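Local coordinates for envelopment polyprotein (Bovine Schmallenberg virus BH80/Germany/2011, PDB 7A56) that probably merges the viral envelope with a host cell membrane, as the class II fusion glycoprotein Gc, here in its postfusion trimeric form, at residues 76-81 / 335-340; 198-203 / 331-336; 213-218 / 228-233. One frame throughout, in Å; residues are numbered along the deposited sequence.

The three contacts lie close together in a β-rich region consistent with the central β-sandwich of class II fusion proteins. Contact 1 pairs two strands of one antiparallel sheet, and strand 226-231 of contact 3 is the next neighbour of strand 335-343, joined to it by Gln231 N and Thr335 O at 2.8 Å. Contact 2 packs strand 197-206, probably from the other layer, against the lead-in to strand 335-343 and shares Thr335 and Ile336 with contact 1. The centre of contact 2 is about 11 Å from that of contact 1 and about 7 Å from that of contact 3; contacts 1 and 3 are about 10 Å apart, centre to centre. All three touch neighbouring subunits.

Contact 1: residues 76-81 / 335-340; sequences ESHIPA and TINYKI
Tyr338 lays its ring against the backbone of Ser77, with Ser77 O over one face, 3.8 Å from Tyr338 CD2 and offset toward the rim. Its chi1 of 54° sets CG between the backbone N and the carbonyl carbon, and the ring beyond it lies over Ser77. The hydroxyl ends beside Ser77 CB, 3.5 Å from Tyr338 OH, and a water in the ring plane links it to His78 O. At the ring's edge lies Ile79 CG2, 4.0 Å from Tyr338 CE2. The same methyl reaches Ile336 CB at 3.8 Å, the two isoleucines lying alongside each other with the same heading. Ile79 and Tyr338 pack on Ala87 and Ile104, and Ile336 on Ile230, so branched aliphatic and aromatic groups suit them.

The opposite face, with Glu76, His78 and Asn337, is polar. One water lies at the edge of the His78 ring, in its plane and 2.6 Å from His78 ND1, and donates to both Glu76 OE1 and Asn337 OD1. His78 CB meanwhile rests 3.6 Å from Thr335 CG2. The far ring nitrogen, NE2, bonds Asp229 of the third subunit, while Asn337 ND2 bonds Asp229 of its own chain.

Between the two faces runs a regular antiparallel ladder: Ser77 and Tyr338 exchange N-H and C=O reciprocally, as do Ile79 and Ile336. The bond from Ile336 N to Ile79 O, at 2.8 Å, is nearly straight at the hydrogen, 161°.

The chemistry is thus two-sided, one face serving the sheet's apolar packing and the other the trimer interface. There Asp229 of the third subunit, bonded directly, and Glu76, through the water, would tend to favour a positively charged His78.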
loop_
_atom_site.group_PDB
_atom_site.type_symbol
_atom_site.label_atom_id
_atom_site.label_comp_id
_atom_site.label_asym_id
_atom_site.label_seq_id
_atom_site.Cartn_x
_atom_site.Cartn_y
_atom_site.Cartn_z
ATOM N N GLU A 76 -8.799 33.701 0.370
ATOM C CA GLU A 76 -8.052 32.461 0.201
ATOM C C GLU A 76 -8.838 31.326 0.838
ATOM O O GLU A 76 -9.452 31.514 1.884
ATOM C CB GLU A 76 -6.679 32.607 0.852
ATOM C CG GLU A 76 -5.733 31.447 0.566
ATOM C CD GLU A 76 -5.757 30.390 1.676
ATOM O OE1 GLU A 76 -4.788 29.612 1.728
ATOM O OE2 GLU A 76 -6.711 30.353 2.519
ATOM N N SER A 77 -8.792 30.125 0.236
ATOM C CA SER A 77 -9.431 28.976 0.875
ATOM C C SER A 77 -8.825 27.725 0.234
ATOM O O SER A 77 -7.792 27.789 -0.453
ATOM C CB SER A 77 -10.956 29.040 0.743
ATOM O OG SER A 77 -11.600 28.109 1.603
ATOM N N HIS A 78 -9.466 26.586 0.460
ATOM C CA HIS A 78 -8.969 25.319 -0.083
ATOM C C HIS A 78 -10.142 24.373 -0.268
ATOM O O HIS A 78 -11.182 24.509 0.395
ATOM C CB HIS A 78 -7.932 24.663 0.839
ATOM C CG HIS A 78 -8.346 24.642 2.282
ATOM N ND1 HIS A 78 -7.915 25.584 3.203
ATOM C CD2 HIS A 78 -9.201 23.837 2.951
ATOM C CE1 HIS A 78 -8.478 25.351 4.376
ATOM N NE2 HIS A 78 -9.264 24.296 4.253
ATOM N N ILE A 79 -9.936 23.353 -1.118
ATOM C CA ILE A 79 -10.965 22.378 -1.417
ATOM C C ILE A 79 -10.288 21.027 -1.631
ATOM O O ILE A 79 -9.202 20.987 -2.225
ATOM C CB ILE A 79 -11.791 22.764 -2.668
ATOM C CG1 ILE A 79 -12.832 21.702 -3.024
ATOM C CG2 ILE A 79 -10.919 23.061 -3.889
ATOM C CD1 ILE A 79 -13.798 22.161 -4.108
ATOM N N PRO A 80 -10.874 19.929 -1.133
ATOM C CA PRO A 80 -10.272 18.591 -1.363
ATOM C C PRO A 80 -10.116 18.295 -2.833
ATOM O O PRO A 80 -11.018 18.589 -3.625
ATOM C CB PRO A 80 -11.286 17.629 -0.729
ATOM C CG PRO A 80 -11.911 18.496 0.401
ATOM C CD PRO A 80 -12.048 19.874 -0.224
ATOM N N ALA A 81 -9.003 17.620 -3.188
ATOM C CA ALA A 81 -8.804 17.204 -4.579
ATOM C C ALA A 81 -9.651 15.952 -4.770
ATOM O O ALA A 81 -9.154 14.828 -4.682
ATOM C CB ALA A 81 -7.330 16.952 -4.883
ATOM N N THR A 335 -5.113 18.322 -1.507
ATOM C CA THR A 335 -5.827 19.601 -1.270
ATOM C C THR A 335 -5.484 20.595 -2.375
ATOM O O THR A 335 -4.294 20.807 -2.690
ATOM C CB THR A 335 -5.416 20.199 0.081
ATOM O OG1 THR A 335 -5.642 19.292 1.160
ATOM C CG2 THR A 335 -6.153 21.608 0.339
ATOM N N ILE A 336 -6.499 21.247 -2.939
ATOM C CA ILE A 336 -6.301 22.381 -3.838
ATOM C C ILE A 336 -6.420 23.679 -3.030
ATOM O O ILE A 336 -7.489 23.981 -2.477
ATOM C CB ILE A 336 -7.316 22.380 -5.012
ATOM C CG1 ILE A 336 -7.338 21.022 -5.779
ATOM C CG2 ILE A 336 -7.048 23.580 -6.019
ATOM C CD1 ILE A 336 -6.031 20.638 -6.352
ATOM N N ASN A 337 -5.321 24.439 -2.936
ATOM C CA ASN A 337 -5.364 25.783 -2.355
ATOM C C ASN A 337 -5.645 26.792 -3.448
ATOM O O ASN A 337 -5.215 26.603 -4.594
ATOM C CB ASN A 337 -4.031 26.076 -1.657
ATOM C CG ASN A 337 -3.773 25.128 -0.537
ATOM O OD1 ASN A 337 -4.488 25.147 0.449
ATOM N ND2 ASN A 337 -2.783 24.253 -0.682
ATOM N N TYR A 338 -6.360 27.884 -3.099
ATOM C CA TYR A 338 -6.596 28.900 -4.106
ATOM C C TYR A 338 -6.727 30.268 -3.435
ATOM O O TYR A 338 -7.170 30.379 -2.289
ATOM C CB TYR A 338 -7.866 28.637 -4.930
ATOM C CG TYR A 338 -9.168 28.430 -4.119
ATOM C CD1 TYR A 338 -9.966 29.521 -3.782
ATOM C CD2 TYR A 338 -9.593 27.161 -3.722
ATOM C CE1 TYR A 338 -11.153 29.371 -3.085
ATOM C CE2 TYR A 338 -10.814 26.967 -3.019
ATOM C CZ TYR A 338 -11.585 28.132 -2.695
ATOM O OH TYR A 338 -12.797 28.015 -2.030
ATOM N N LYS A 339 -6.356 31.285 -4.198
ATOM C CA LYS A 339 -6.425 32.679 -3.769
ATOM C C LYS A 339 -6.926 33.519 -4.929
ATOM O O LYS A 339 -6.449 33.388 -6.070
ATOM C CB LYS A 339 -5.039 33.144 -3.267
ATOM C CG LYS A 339 -5.017 34.642 -2.693
ATOM C CD LYS A 339 -3.582 35.104 -2.572
ATOM C CE LYS A 339 -3.520 36.623 -1.990
ATOM N NZ LYS A 339 -2.085 37.000 -1.772
ATOM N N ILE A 340 -7.896 34.395 -4.623
ATOM C CA ILE A 340 -8.559 35.254 -5.607
ATOM C C ILE A 340 -8.426 36.700 -5.118
ATOM O O ILE A 340 -8.709 36.981 -3.946
ATOM C CB ILE A 340 -10.051 34.889 -5.757
ATOM C CG1 ILE A 340 -10.230 33.456 -6.310
ATOM C CG2 ILE A 340 -10.805 35.948 -6.613
ATOM C CD1 ILE A 340 -11.589 32.869 -5.840
HETATM O O HOH W 1 -5.856 27.109 2.574
HETATM O O HOH W 2 -13.348 25.710 -0.740
#

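Contact 2: residues 198-203 / 331-336; sequences KDVEVC and SSVGTI
Val202 and Ile336 meet tip to tip, with Val202 CG1 4.0 Å from Ile336 CD1. Two residues back along the strand, Val200 runs past Val333 with the opposite heading, bringing Val200 CG2 to 3.9 Å from Val333 CG2. The other methyl of Val200, CG1, makes a looser approach to Ile336 CD1. Lys198 ends the row by using part of its aliphatic chain as a hydrophobic surface: Lys198 CD lies 3.8 Å from Val333 CB, while the next methylene, CE, already lies near the oxygens Val333 O and Thr232 OG1. At chi4 the chain bends to 87°, and NZ bonds the carbonyl of Ile233.

The next shell fixes Val333. Ser332 OG accepts from Gly334 N at 3.2 Å, forming an ST turn that holds the bend before strand 335-343; the same OG also bonds Thr232 O of the third subunit. Gly334 suits this bend because its phi of 153° would jam any CB against the carbonyl O of Val333. That carbonyl receives the hydroxyl of Thr232 in the same chain. On the other segment, Asp199 and Glu201 form salt bridges with Arg108, so that the alternate residues Lys198, Val200 and Val202 face Val333 and Ile336.

The directions from residue 198 to 202 and from 333 to 336 are 29° apart. Lys198 and Val333 have CA atoms 7.7 Å from each other, too far for backbone pairing, and side chains fill the gap, consistent with packing between layers. Apolar side-chain contacts dominate, without a direct hydrogen bond between the segments, so cohesion is largely hydrophobic, while Lys198 NZ and Val333 O are satisfied by Ile233 O and Thr232 OG1.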
loop_
_atom_site.group_PDB
_atom_site.type_symbol
_atom_site.label_atom_id
_atom_site.label_comp_id
_atom_site.label_asym_id
_atom_site.label_seq_id
_atom_site.Cartn_x
_atom_site.Cartn_y
_atom_site.Cartn_z
ATOM N N LYS A 198 -1.119 10.583 -10.391
ATOM C CA LYS A 198 -2.381 11.288 -10.323
ATOM C C LYS A 198 -2.606 12.078 -11.594
ATOM O O LYS A 198 -1.666 12.588 -12.211
ATOM C CB LYS A 198 -2.375 12.279 -9.144
ATOM C CG LYS A 198 -1.998 11.611 -7.860
ATOM C CD LYS A 198 -2.004 12.613 -6.758
ATOM C CE LYS A 198 -1.517 11.907 -5.529
ATOM N NZ LYS A 198 0.039 11.925 -5.421
ATOM N N ASP A 199 -3.871 12.171 -11.994
ATOM C CA ASP A 199 -4.279 13.011 -13.107
ATOM C C ASP A 199 -5.387 13.932 -12.576
ATOM O O ASP A 199 -6.513 13.467 -12.343
ATOM C CB ASP A 199 -4.746 12.111 -14.260
ATOM C CG ASP A 199 -5.267 12.896 -15.472
ATOM O OD1 ASP A 199 -5.203 14.142 -15.496
ATOM O OD2 ASP A 199 -5.747 12.248 -16.426
ATOM N N VAL A 200 -5.056 15.216 -12.352
ATOM C CA VAL A 200 -5.962 16.160 -11.681
ATOM C C VAL A 200 -6.133 17.368 -12.583
ATOM O O VAL A 200 -5.143 17.966 -13.045
ATOM C CB VAL A 200 -5.454 16.588 -10.283
ATOM C CG1 VAL A 200 -6.384 17.652 -9.628
ATOM C CG2 VAL A 200 -5.338 15.379 -9.381
ATOM N N GLU A 201 -7.387 17.720 -12.839
ATOM C CA GLU A 201 -7.692 18.920 -13.584
ATOM C C GLU A 201 -8.602 19.786 -12.742
ATOM O O GLU A 201 -9.601 19.306 -12.183
ATOM C CB GLU A 201 -8.342 18.557 -14.915
ATOM C CG GLU A 201 -8.741 19.801 -15.780
ATOM C CD GLU A 201 -9.591 19.372 -16.976
ATOM O OE1 GLU A 201 -10.439 18.465 -16.807
ATOM O OE2 GLU A 201 -9.391 19.903 -18.072
ATOM N N VAL A 202 -8.316 21.089 -12.730
ATOM C CA VAL A 202 -9.103 22.021 -11.918
ATOM C C VAL A 202 -9.517 23.185 -12.794
ATOM O O VAL A 202 -8.815 23.539 -13.746
ATOM C CB VAL A 202 -8.318 22.536 -10.693
ATOM C CG1 VAL A 202 -7.890 21.367 -9.811
ATOM C CG2 VAL A 202 -7.148 23.380 -11.132
ATOM N N CYS A 203 -10.711 23.742 -12.520
ATOM C CA CYS A 203 -11.276 24.782 -13.366
ATOM C C CYS A 203 -11.702 25.973 -12.519
ATOM O O CYS A 203 -12.100 25.828 -11.363
ATOM C CB CYS A 203 -12.540 24.350 -14.166
ATOM S SG CYS A 203 -12.239 22.879 -15.223
ATOM N N SER A 331 -10.927 8.506 -3.731
ATOM C CA SER A 331 -11.598 9.601 -3.079
ATOM C C SER A 331 -10.653 10.828 -3.147
ATOM O O SER A 331 -10.285 11.252 -4.240
ATOM C CB SER A 331 -12.005 9.168 -1.678
ATOM O OG SER A 331 -10.951 8.535 -0.947
ATOM N N SER A 332 -10.183 11.370 -2.031
ATOM C CA SER A 332 -9.286 12.541 -2.085
ATOM C C SER A 332 -7.867 12.160 -2.486
ATOM O O SER A 332 -7.321 11.201 -1.965
ATOM C CB SER A 332 -9.189 13.226 -0.725
ATOM O OG SER A 332 -8.423 14.423 -0.860
ATOM N N VAL A 333 -7.229 12.951 -3.359
ATOM C CA VAL A 333 -5.773 12.796 -3.583
ATOM C C VAL A 333 -4.975 13.968 -3.019
ATOM O O VAL A 333 -3.766 14.081 -3.288
ATOM C CB VAL A 333 -5.439 12.594 -5.081
ATOM C CG1 VAL A 333 -6.172 11.340 -5.644
ATOM C CG2 VAL A 333 -5.886 13.817 -5.869
ATOM N N GLY A 334 -5.606 14.851 -2.258
ATOM C CA GLY A 334 -4.836 15.934 -1.726
ATOM C C GLY A 334 -5.734 17.147 -1.486
ATOM O O GLY A 334 -6.942 17.006 -1.296
ATOM N N THR A 335 -5.113 18.322 -1.507
ATOM C CA THR A 335 -5.827 19.601 -1.270
ATOM C C THR A 335 -5.484 20.595 -2.375
ATOM O O THR A 335 -4.294 20.807 -2.690
ATOM C CB THR A 335 -5.416 20.199 0.081
ATOM O OG1 THR A 335 -5.642 19.292 1.160
ATOM C CG2 THR A 335 -6.153 21.608 0.339
ATOM N N ILE A 336 -6.499 21.247 -2.939
ATOM C CA ILE A 336 -6.301 22.381 -3.838
ATOM C C ILE A 336 -6.420 23.679 -3.030
ATOM O O ILE A 336 -7.489 23.981 -2.477
ATOM C CB ILE A 336 -7.316 22.380 -5.012
ATOM C CG1 ILE A 336 -7.338 21.022 -5.779
ATOM C CG2 ILE A 336 -7.048 23.580 -6.019
ATOM C CD1 ILE A 336 -6.031 20.638 -6.352
#

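Contact 3: residues 213-218 / 228-233; sequences STVDVL and LDIQTI
The end of one β-strand and the loop leaving another meet here, beside what is probably the sandwich core, where Val215 and Val217 close on Ile230 and Thr232. Ile230 CG2 carries much of the packing: it lies 3.6 Å from Asp216 C, against the flat peptide leading to Val217. Val215 CG2 comes within 4.0 Å of that same methyl, the two side chains crossing obliquely. Further on, Val217 and Thr232 cross at about a right angle, with Val217 CB 3.9 Å from Thr232 CG2. Threonine suits its place because it offers this methyl on one branch while OG1, anti to the backbone N (chi1 -177°), bonds Val333 O.

The main chains are bridged by water. One water donates to Asp216 O and accepts from Ile230 N at 3.0 Å, and a second donates to both Val217 O and Ile230 O, 2.7 Å from the latter. Alongside, Gln231 NE2 hydrogen-bonds Asp229 OD1 from above the carboxylate plane, the oxygen lying in the amide plane of Gln231. Both side chains also bond the second subunit: Asp229 with Thr58 and His78, Gln231 with Tyr56 and Thr335. Val217 packs there on Pro80.

Val215 is meanwhile backbone-bonded to Val200, as Gln231 is to Thr335. The contact thus joins the loop leaving strand 209-214 to strand 226-231 across what are probably two layers, consistent with the edge of the central β-sandwich of class II fusion proteins.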
loop_
_atom_site.group_PDB
_atom_site.type_symbol
_atom_site.label_atom_id
_atom_site.label_comp_id
_atom_site.label_asym_id
_atom_site.label_seq_id
_atom_site.Cartn_x
_atom_site.Cartn_y
_atom_site.Cartn_z
ATOM N N SER A 213 -7.232 23.625 -16.220
ATOM C CA SER A 213 -5.859 23.183 -16.469
ATOM C C SER A 213 -5.542 21.972 -15.608
ATOM O O SER A 213 -6.041 21.851 -14.468
ATOM C CB SER A 213 -4.879 24.339 -16.142
ATOM O OG SER A 213 -3.549 23.882 -16.292
ATOM N N THR A 214 -4.689 21.078 -16.137
ATOM C CA THR A 214 -4.158 20.047 -15.254
ATOM C C THR A 214 -3.264 20.764 -14.245
ATOM O O THR A 214 -2.758 21.856 -14.519
ATOM C CB THR A 214 -3.387 18.950 -16.042
ATOM O OG1 THR A 214 -2.448 19.561 -16.899
ATOM C CG2 THR A 214 -4.305 18.215 -16.939
ATOM N N VAL A 215 -3.143 20.198 -13.052
ATOM C CA VAL A 215 -2.304 20.768 -12.011
ATOM C C VAL A 215 -1.491 19.626 -11.408
ATOM O O VAL A 215 -2.040 18.565 -11.108
ATOM C CB VAL A 215 -3.143 21.507 -10.939
ATOM C CG1 VAL A 215 -4.076 20.575 -10.197
ATOM C CG2 VAL A 215 -2.253 22.300 -9.963
ATOM N N ASP A 216 -0.188 19.822 -11.265
ATOM C CA ASP A 216 0.606 18.849 -10.529
ATOM C C ASP A 216 1.486 19.564 -9.515
ATOM O O ASP A 216 1.616 20.802 -9.524
ATOM C CB ASP A 216 1.436 17.946 -11.451
ATOM C CG ASP A 216 2.318 18.696 -12.356
ATOM O OD1 ASP A 216 3.109 19.535 -11.857
ATOM O OD2 ASP A 216 2.224 18.425 -13.579
ATOM N N VAL A 217 2.055 18.760 -8.618
ATOM C CA VAL A 217 2.574 19.268 -7.340
ATOM C C VAL A 217 3.781 20.193 -7.531
ATOM O O VAL A 217 3.976 21.122 -6.737
ATOM C CB VAL A 217 2.880 18.068 -6.408
ATOM C CG1 VAL A 217 4.027 17.226 -6.953
ATOM C CG2 VAL A 217 3.286 18.526 -4.943
ATOM N N LEU A 218 4.592 20.016 -8.591
ATOM C CA LEU A 218 5.725 20.944 -8.772
ATOM C C LEU A 218 5.350 22.278 -9.383
ATOM O O LEU A 218 6.174 23.225 -9.322
ATOM C CB LEU A 218 6.842 20.312 -9.661
ATOM C CG LEU A 218 7.655 19.115 -9.117
ATOM C CD1 LEU A 218 8.745 18.719 -10.145
ATOM C CD2 LEU A 218 8.333 19.543 -7.840
ATOM N N LEU A 228 -3.635 28.879 -7.891
ATOM C CA LEU A 228 -4.061 27.630 -7.298
ATOM C C LEU A 228 -2.865 26.687 -7.218
ATOM O O LEU A 228 -1.931 26.788 -8.017
ATOM C CB LEU A 228 -5.182 26.926 -8.117
ATOM C CG LEU A 228 -6.438 27.717 -8.538
ATOM C CD1 LEU A 228 -6.158 28.253 -9.924
ATOM C CD2 LEU A 228 -7.688 26.817 -8.517
ATOM N N ASP A 229 -2.855 25.807 -6.208
ATOM C CA ASP A 229 -1.827 24.737 -6.182
ATOM C C ASP A 229 -2.451 23.455 -5.649
ATOM O O ASP A 229 -3.470 23.473 -4.937
ATOM C CB ASP A 229 -0.558 25.114 -5.377
ATOM C CG ASP A 229 -0.772 25.216 -3.848
ATOM O OD1 ASP A 229 -1.093 24.210 -3.190
ATOM O OD2 ASP A 229 -0.579 26.333 -3.266
ATOM N N ILE A 230 -1.841 22.299 -5.978
ATOM C CA ILE A 230 -2.205 21.076 -5.274
ATOM C C ILE A 230 -1.108 20.708 -4.267
ATOM O O ILE A 230 0.091 20.785 -4.566
ATOM C CB ILE A 230 -2.471 19.931 -6.270
ATOM C CG1 ILE A 230 -2.959 18.721 -5.496
ATOM C CG2 ILE A 230 -1.190 19.660 -7.088
ATOM C CD1 ILE A 230 -3.458 17.538 -6.475
ATOM N N GLN A 231 -1.508 20.368 -3.047
ATOM C CA GLN A 231 -0.640 19.730 -2.071
ATOM C C GLN A 231 -1.059 18.259 -1.972
ATOM O O GLN A 231 -2.257 17.944 -1.905
ATOM C CB GLN A 231 -0.767 20.440 -0.705
ATOM C CG GLN A 231 -0.355 21.898 -0.751
ATOM C CD GLN A 231 1.079 22.080 -1.227
ATOM O OE1 GLN A 231 2.016 21.404 -0.720
ATOM N NE2 GLN A 231 1.271 22.988 -2.218
ATOM N N THR A 232 -0.094 17.358 -2.016
ATOM C CA THR A 232 -0.453 15.953 -2.071
ATOM C C THR A 232 0.659 15.115 -1.458
ATOM O O THR A 232 1.633 15.637 -0.896
ATOM C CB THR A 232 -0.739 15.558 -3.531
ATOM O OG1 THR A 232 -1.163 14.159 -3.610
ATOM C CG2 THR A 232 0.549 15.737 -4.345
ATOM N N ILE A 233 0.523 13.777 -1.603
ATOM C CA ILE A 233 1.505 12.839 -1.110
ATOM C C ILE A 233 1.520 11.695 -2.127
ATOM O O ILE A 233 0.509 11.401 -2.758
ATOM C CB ILE A 233 1.128 12.346 0.316
ATOM C CG1 ILE A 233 1.216 13.496 1.343
ATOM C CG2 ILE A 233 2.014 11.167 0.860
ATOM C CD1 ILE A 233 0.607 13.148 2.657
HETATM O O HOH W 3 0.565 22.859 -7.698
HETATM O O HOH W 4 2.069 22.421 -5.465
#